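Local coordinates for DMSP lyase (Ruegeria pomeroyi, PDB 5CU1), which is a metal-binding member of the cupin clan, named for the lyase family it belongs to, with an iron(III) ion held inside its beta-barrel fold, at residues Q20-E25 with A74-A79; L123-V128 with L192-G197; E145-L150 with R187-L192. All coordinates share one frame; numbering follows the deposited sequence.

Contact 1: Q20-E25 with A74-A79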
# COMPACT_ATOMS: atom_id res chain seq x y z
N GLN A 20 5.77 -0.70 -16.33
CA GLN A 20 6.89 0.04 -16.76
C GLN A 20 6.86 1.45 -16.32
O GLN A 20 7.63 1.71 -15.59
CB GLN A 20 7.19 -0.12 -18.24
CG GLN A 20 7.77 -1.46 -18.68
CD GLN A 20 8.49 -1.46 -20.06
OE1 GLN A 20 8.75 -0.43 -20.72
NE2 GLN A 20 8.80 -2.66 -20.50
N ASN A 21 5.93 2.31 -16.72
CA ASN A 21 5.79 3.59 -16.20
C ASN A 21 5.77 3.76 -14.69
O ASN A 21 6.22 4.71 -14.25
CB ASN A 21 4.65 4.29 -16.79
CG ASN A 21 4.83 5.79 -16.75
OD1 ASN A 21 3.92 6.49 -16.31
ND2 ASN A 21 6.00 6.29 -17.14
N LEU A 22 5.13 2.83 -13.98
CA LEU A 22 4.99 2.74 -12.55
C LEU A 22 6.28 2.58 -11.79
O LEU A 22 6.57 3.39 -11.12
CB LEU A 22 3.91 1.79 -12.10
CG LEU A 22 3.45 1.64 -10.65
CD1 LEU A 22 3.12 2.98 -10.00
CD2 LEU A 22 2.32 0.71 -10.51
N LEU A 23 7.05 1.63 -12.12
CA LEU A 23 8.37 1.52 -11.68
C LEU A 23 9.33 2.76 -11.68
O LEU A 23 9.87 3.10 -10.76
CB LEU A 23 8.99 0.29 -12.26
CG LEU A 23 10.34 0.02 -11.74
CD1 LEU A 23 10.47 -0.54 -10.44
CD2 LEU A 23 10.74 -1.08 -12.53
N ALA A 24 9.39 3.37 -12.82
CA ALA A 24 9.91 4.60 -13.10
C ALA A 24 9.40 5.80 -12.39
O ALA A 24 10.17 6.58 -12.06
CB ALA A 24 10.00 4.79 -14.55
N GLU A 25 8.12 5.80 -12.04
CA GLU A 25 7.65 6.73 -11.12
C GLU A 25 8.00 6.45 -9.64
O GLU A 25 8.27 7.33 -9.01
CB GLU A 25 6.22 7.06 -11.27
CG GLU A 25 5.74 7.74 -12.45
CD GLU A 25 6.22 9.08 -12.67
OE1 GLU A 25 6.76 9.73 -11.95
OE2 GLU A 25 6.13 9.43 -13.72
N ALA A 74 0.97 13.37 -7.94
CA ALA A 74 0.09 13.02 -9.02
C ALA A 74 0.54 12.12 -9.99
O ALA A 74 -0.15 11.31 -10.36
CB ALA A 74 -0.52 14.20 -9.65
N ALA A 75 1.78 12.10 -10.35
CA ALA A 75 2.25 11.12 -11.33
C ALA A 75 2.13 9.66 -11.02
O ALA A 75 1.75 8.95 -11.76
CB ALA A 75 3.62 11.45 -11.78
N ILE A 76 2.54 9.37 -9.82
CA ILE A 76 2.64 8.08 -9.25
C ILE A 76 1.37 7.56 -8.87
O ILE A 76 1.16 6.55 -9.11
CB ILE A 76 3.83 7.93 -8.24
CG1 ILE A 76 4.08 6.51 -7.93
CG2 ILE A 76 3.60 8.68 -7.01
CD1 ILE A 76 5.13 6.19 -6.99
N ARG A 77 0.59 8.36 -8.29
CA ARG A 77 -0.73 8.17 -8.13
C ARG A 77 -1.49 7.71 -9.37
O ARG A 77 -2.11 6.83 -9.28
CB ARG A 77 -1.30 9.33 -7.53
CG ARG A 77 -2.75 9.26 -7.22
CD ARG A 77 -3.53 10.06 -8.11
NE ARG A 77 -3.82 11.36 -7.77
CZ ARG A 77 -4.16 12.39 -8.51
NH1 ARG A 77 -4.20 12.63 -9.66
NH2 ARG A 77 -4.42 13.30 -7.95
N ASP A 78 -1.41 8.41 -10.46
CA ASP A 78 -1.97 8.13 -11.74
C ASP A 78 -1.48 6.86 -12.34
O ASP A 78 -2.18 6.11 -12.73
CB ASP A 78 -1.99 9.32 -12.68
CG ASP A 78 -2.71 10.55 -12.11
OD1 ASP A 78 -3.53 10.56 -11.42
OD2 ASP A 78 -2.52 11.60 -12.39
N ALA A 79 -0.24 6.66 -12.18
CA ALA A 79 0.40 5.46 -12.42
C ALA A 79 0.00 4.25 -11.64
O ALA A 79 -0.31 3.42 -12.19
CB ALA A 79 1.81 5.70 -12.56
O HOH W 1 2.13 8.33 -14.09

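Contact 2: L123-V128 with L192-G197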
# COMPACT_ATOMS: atom_id res chain seq x y z
N LEU A 123 13.51 -5.66 -0.69
CA LEU A 123 12.31 -4.93 -0.54
C LEU A 123 11.04 -5.56 -1.16
O LEU A 123 11.14 -6.36 -1.95
CB LEU A 123 12.58 -3.45 -0.94
CG LEU A 123 12.82 -2.80 -2.26
CD1 LEU A 123 13.87 -3.52 -3.05
CD2 LEU A 123 11.64 -2.78 -3.09
N ALA A 124 9.89 -5.15 -0.74
CA ALA A 124 8.65 -5.05 -1.45
C ALA A 124 8.00 -3.69 -1.41
O ALA A 124 8.29 -2.95 -0.71
CB ALA A 124 7.72 -6.08 -1.00
N ALA A 125 7.22 -3.46 -2.38
CA ALA A 125 6.47 -2.33 -2.59
C ALA A 125 5.12 -2.71 -3.02
O ALA A 125 4.96 -3.51 -3.80
CB ALA A 125 7.12 -1.36 -3.53
N TYR A 126 4.20 -1.92 -2.51
CA TYR A 126 2.75 -1.90 -2.54
C TYR A 126 2.06 -0.42 -2.61
O TYR A 126 2.65 0.58 -2.33
CB TYR A 126 2.09 -2.77 -1.45
CG TYR A 126 2.64 -4.05 -1.04
CD1 TYR A 126 2.19 -5.17 -1.55
CD2 TYR A 126 3.57 -4.15 -0.07
CE1 TYR A 126 2.63 -6.33 -1.16
CE2 TYR A 126 4.03 -5.31 0.28
CZ TYR A 126 3.57 -6.43 -0.31
OH TYR A 126 4.02 -7.58 0.07
N VAL A 127 0.80 -0.45 -3.00
CA VAL A 127 -0.26 0.57 -2.95
C VAL A 127 -1.34 0.11 -2.10
O VAL A 127 -1.66 -0.95 -2.19
CB VAL A 127 -0.64 1.07 -4.33
CG1 VAL A 127 -1.16 -0.08 -5.11
CG2 VAL A 127 -1.54 2.28 -4.38
N VAL A 128 -1.82 0.95 -1.23
CA VAL A 128 -3.03 0.93 -0.45
C VAL A 128 -3.83 2.08 -0.73
O VAL A 128 -3.46 3.09 -0.61
CB VAL A 128 -2.78 0.72 1.11
CG1 VAL A 128 -3.91 0.62 1.95
CG2 VAL A 128 -2.00 -0.59 1.29
N LEU A 192 2.03 4.62 -0.77
CA LEU A 192 3.09 3.68 -1.08
C LEU A 192 3.50 3.03 0.22
O LEU A 192 3.66 3.73 1.22
CB LEU A 192 4.28 4.39 -1.73
CG LEU A 192 5.56 3.57 -1.84
CD1 LEU A 192 5.42 2.49 -2.92
CD2 LEU A 192 6.77 4.48 -2.11
N VAL A 193 3.63 1.71 0.20
CA VAL A 193 4.06 0.93 1.35
C VAL A 193 5.30 0.11 1.01
O VAL A 193 5.25 -0.70 0.11
CB VAL A 193 2.96 -0.02 1.82
CG1 VAL A 193 3.33 -0.64 3.18
CG2 VAL A 193 1.65 0.71 1.88
N LEU A 194 6.41 0.35 1.72
CA LEU A 194 7.65 -0.40 1.53
C LEU A 194 7.89 -1.39 2.65
O LEU A 194 7.62 -1.08 3.80
CB LEU A 194 8.85 0.54 1.43
CG LEU A 194 8.78 1.55 0.29
CD1 LEU A 194 10.03 2.39 0.22
CD2 LEU A 194 8.55 0.84 -1.04
N TRP A 195 8.37 -2.58 2.30
CA TRP A 195 8.74 -3.63 3.25
C TRP A 195 10.22 -3.96 3.15
O TRP A 195 10.82 -3.91 2.07
CB TRP A 195 7.96 -4.92 3.01
CG TRP A 195 6.59 -4.92 3.54
CD1 TRP A 195 5.84 -3.85 3.84
CD2 TRP A 195 5.79 -6.07 3.84
NE1 TRP A 195 4.61 -4.24 4.30
CE2 TRP A 195 4.56 -5.61 4.32
CE3 TRP A 195 6.00 -7.45 3.74
CZ2 TRP A 195 3.55 -6.47 4.72
CZ3 TRP A 195 4.99 -8.30 4.13
CH2 TRP A 195 3.78 -7.81 4.62
N ARG A 196 10.80 -4.32 4.28
CA ARG A 196 12.18 -4.76 4.31
C ARG A 196 12.25 -5.83 5.38
O ARG A 196 11.44 -5.82 6.31
CB ARG A 196 13.13 -3.60 4.58
CG ARG A 196 13.03 -3.00 5.97
CD ARG A 196 13.86 -1.73 6.11
NE ARG A 196 14.10 -1.43 7.53
CZ ARG A 196 14.87 -0.44 7.98
NH1 ARG A 196 15.50 0.39 7.15
NH2 ARG A 196 15.02 -0.28 9.28
N GLY A 197 13.18 -6.76 5.23
CA GLY A 197 13.33 -7.85 6.18
C GLY A 197 12.61 -9.09 5.73
O GLY A 197 12.78 -9.54 4.61

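Contact 3: E145-L150 with R187-L192. With FE (Fe (III) ion), chain B.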
# COMPACT_ATOMS: atom_id res chain seq x y z
N GLU A 145 8.19 -1.80 8.05
CA GLU A 145 7.35 -1.01 7.23
C GLU A 145 7.39 0.51 7.23
O GLU A 145 7.45 1.04 8.10
CB GLU A 145 5.93 -1.58 7.23
CG GLU A 145 4.84 -0.86 6.63
CD GLU A 145 3.52 -1.43 6.89
OE1 GLU A 145 2.97 -1.33 7.83
OE2 GLU A 145 3.05 -2.06 6.13
N ILE A 146 7.41 1.08 6.09
CA ILE A 146 7.01 2.43 5.81
C ILE A 146 5.73 2.74 5.00
O ILE A 146 5.60 2.32 4.02
CB ILE A 146 8.25 3.29 5.45
CG1 ILE A 146 8.14 4.72 5.94
CG2 ILE A 146 8.84 3.01 4.06
CD1 ILE A 146 9.33 5.60 5.56
N TYR A 147 4.82 3.48 5.54
CA TYR A 147 3.72 4.16 4.89
C TYR A 147 3.96 5.67 4.51
O TYR A 147 3.98 6.51 5.25
CB TYR A 147 2.40 3.87 5.68
CG TYR A 147 1.44 2.73 5.46
CD1 TYR A 147 1.62 1.51 5.97
CD2 TYR A 147 0.26 2.94 4.88
CE1 TYR A 147 0.68 0.55 5.89
CE2 TYR A 147 -0.64 2.01 4.74
CZ TYR A 147 -0.47 0.80 5.22
OH TYR A 147 -1.46 0.00 5.06
N PHE A 148 4.15 5.88 3.30
CA PHE A 148 4.19 7.12 2.58
C PHE A 148 2.92 7.43 1.86
O PHE A 148 2.64 6.88 1.00
CB PHE A 148 5.52 7.28 1.78
CG PHE A 148 5.78 8.61 1.20
CD1 PHE A 148 6.76 9.46 1.68
CD2 PHE A 148 5.10 8.98 0.16
CE1 PHE A 148 6.99 10.60 1.16
CE2 PHE A 148 5.32 10.20 -0.36
CZ PHE A 148 6.26 10.99 0.19
N ILE A 149 2.28 8.41 2.26
CA ILE A 149 1.05 8.87 1.75
C ILE A 149 1.17 9.72 0.41
O ILE A 149 1.77 10.71 0.34
CB ILE A 149 0.18 9.55 2.84
CG1 ILE A 149 -0.62 8.64 3.63
CG2 ILE A 149 -0.80 10.42 2.34
CD1 ILE A 149 -0.01 7.78 4.59
N LEU A 150 0.47 9.30 -0.60
CA LEU A 150 0.42 9.92 -1.88
C LEU A 150 -0.68 10.92 -2.15
O LEU A 150 -0.44 11.81 -2.76
CB LEU A 150 0.52 8.90 -3.05
CG LEU A 150 1.40 7.70 -3.05
CD1 LEU A 150 1.12 6.50 -3.81
CD2 LEU A 150 2.80 8.12 -3.02
N ARG A 187 -12.49 11.55 3.89
CA ARG A 187 -11.49 11.53 2.82
C ARG A 187 -10.97 10.11 2.55
O ARG A 187 -10.88 9.31 3.46
CB ARG A 187 -10.31 12.43 3.18
CG ARG A 187 -10.67 13.80 3.74
CD ARG A 187 -11.07 14.77 2.64
NE ARG A 187 -10.24 14.59 1.46
CZ ARG A 187 -9.01 15.07 1.33
NH1 ARG A 187 -8.46 15.76 2.32
NH2 ARG A 187 -8.33 14.85 0.20
N PRO A 188 -10.63 9.81 1.29
CA PRO A 188 -9.84 8.61 0.96
C PRO A 188 -8.35 8.87 1.09
O PRO A 188 -7.96 10.01 1.33
CB PRO A 188 -10.21 8.34 -0.50
CG PRO A 188 -10.51 9.73 -1.05
CD PRO A 188 -11.21 10.44 0.09
N PHE A 189 -7.54 7.82 0.95
CA PHE A 189 -6.10 8.00 0.75
C PHE A 189 -5.55 6.90 -0.14
O PHE A 189 -6.15 5.83 -0.29
CB PHE A 189 -5.32 8.03 2.09
CG PHE A 189 -5.03 6.67 2.67
CD1 PHE A 189 -3.80 6.06 2.48
CD2 PHE A 189 -5.98 6.00 3.42
CE1 PHE A 189 -3.54 4.81 3.01
CE2 PHE A 189 -5.71 4.76 3.95
CZ PHE A 189 -4.49 4.16 3.74
N MET A 190 -4.40 7.20 -0.74
CA MET A 190 -3.55 6.20 -1.35
C MET A 190 -2.17 6.34 -0.74
O MET A 190 -1.71 7.45 -0.47
CB MET A 190 -3.48 6.39 -2.86
CG MET A 190 -2.46 5.52 -3.53
SD MET A 190 -2.16 5.96 -5.24
CE MET A 190 -3.83 6.11 -5.84
N ALA A 191 -1.50 5.21 -0.50
CA ALA A 191 -0.13 5.23 0.02
C ALA A 191 0.76 4.27 -0.71
O ALA A 191 0.31 3.25 -1.22
CB ALA A 191 -0.11 4.91 1.52
N LEU A 192 2.03 4.62 -0.77
CA LEU A 192 3.09 3.68 -1.08
C LEU A 192 3.50 3.03 0.22
O LEU A 192 3.66 3.73 1.22
CB LEU A 192 4.28 4.39 -1.73
CG LEU A 192 5.56 3.57 -1.84
CD1 LEU A 192 5.42 2.49 -2.92
CD2 LEU A 192 6.77 4.48 -2.11
FE FE B . 1.31 -2.95 7.48

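Contact 1: Q20-E25 with A74-A79
Helix 17-32 and helix 74-83 run roughly antiparallel here: the axes of the short segments 20-25 and 74-79 are inclined at 149° and come within 9.1 Å, and the small residues A75 and A79 face the first helix. N21 is the first residue of 20-25 to take part. Its side chain ends near the methyl of A79, and its OD1 is a weak acceptor for a water lying 3.4 Å away. The water is also within hydrogen-bonding distance of A75 O, though it has more acceptors in reach than protons; it sits beside the exposed residues N21 and A75, where no direct hydrogen bond crosses. L22 sends its side chain deeper. With CG anti to the backbone N (chi1 -173°), L22 CD1 lies 3.7 Å from A79 C and 4.0 Å from A79 CB. The same methyl also touches I76, with L22 CD1 at 4.2 Å from I76 CG1. E25, one turn further on, points its CB at the second helix, where E25 CB packs 4.0 Å from I76 CB. Its chain then bends at chi2 (-65°), which lays the carboxylate beside the methyl of A75, E25 OE1 being 3.6 Å from A75 CB. This is van der Waals contact between a charged group and an apolar one, not a polar bond. The extended chain of I76 in turn brings I76 CD1 to 3.9 Å from E25 O. Away from this interface, R77 and D78 form a salt bridge within helix 74-83. The contact ties helix 17-32 to helix 74-83: L22 also packs on F80 and A83 of the latter and on L111, while I76 reaches L150 at the end of strand 144-150.

Contact 2: L123-V128 with L192-G197
Neighbouring antiparallel strands of the five-stranded sheet in the cupin barrel, 124-130 and 189-196, are zipped together here. A124 with W195 and Y126 with V193 are hydrogen-bonded pairs, each making two backbone bonds. The straightest is W195 N to A124 O, 3.0 Å at an N-H...O angle of 167°; Y126 N to V193 O, at 3.1 Å, is the most bent (139°), yet its donor lies in the carbonyl plane. CA-H...O contacts fill in between, as from A125 CA to V193 O at 3.4 Å. A125 and V127 pair with L194 and L192 without such bonds, and L194 CD2 folds to 3.6 Å from A125 CB. In the family's barrel one face of such a sheet looks inward to the metal and the other is covered; accordingly L192 and L194 lie under F26 of helix 17-32, while A124, Y126, V193 and W195 share the opposite face. There the Y126 edge meets the W195 face in a T-shaped stack: CE2 of Y126 sits above the centre of the indole, 4.0 Å from W195 CD2, with ring planes at 66° and Y126 to five-membered-ring centroids 5.2 Å apart. V128 CG2 meets V193 CG2 at 3.9 Å. The indole side chain lies about 5 Å from the iron(III) ion, and its NE1 hydrogen-bonds to OE2 of the metal ligand E145.

Contact 3: E145-L150 with R187-L192
Strand 144-150 supplies one ligand of the metal site of the cupin barrel, E145, which binds the iron(III) ion, and its neighbour in the sheet, strand 189-196, pairs antiparallel with its later residues. E145 is fully extended up to its carboxylate, CG anti to the backbone N, and binds bidentately: OE1 and OE2 of E145 each lie 2.4 Å from FE. H141 and H180 supply the other protein ligands. Y147, two residues on, turns its ring edge to the metal, with CE1 of Y147 3.9 Å from FE. Beyond it F148 and L192 are a hydrogen-bonded pair, F148 N to L192 O at 3.0 Å and L192 N to F148 O at 2.9 Å, both donors nearly along the C=O axis. A third bond runs from L150 N to M190 O at 2.9 Å. Between them I149 and A191 form a non-hydrogen-bonded pair, and the A191 methyl packs against Y147 CD2 at 3.9 Å. F189 meets Y147 edge to edge. At the far end the side chains of L150 and M190 cross obliquely, L150 CD1 3.6 Å from M190 SD. The axes of the short segments 145-150 and 189-192 lie at 133°, a strong local twist. With both oxygens on iron and further bonds from H174 to OE1 and W195 to OE2, rotation of the carboxylate should be restricted, and it is probably ionised, partly balanced by the cation.

Contacts 2 and 3 belong to the buried core, while contact 1 is only partly buried and lies towards the surface. Strand 189-196 is common to both core contacts, which share L192; it is flanked by 124-130 and 144-150, and contact 3 is nested within the chain loop that contact 2 closes. Backbone bonds carry both strand pairs, and each adds its own part of the iron surroundings: W195 as second shell, E145 as ligand. The helix pair of contact 1 has no direct hydrogen bond and relies on small and aliphatic side chains and the bent chain of E25. It touches contact 3, R77 CG lying 3.6 Å from M190 CE, but only approaches contact 2, with nearest atoms about 5 Å apart.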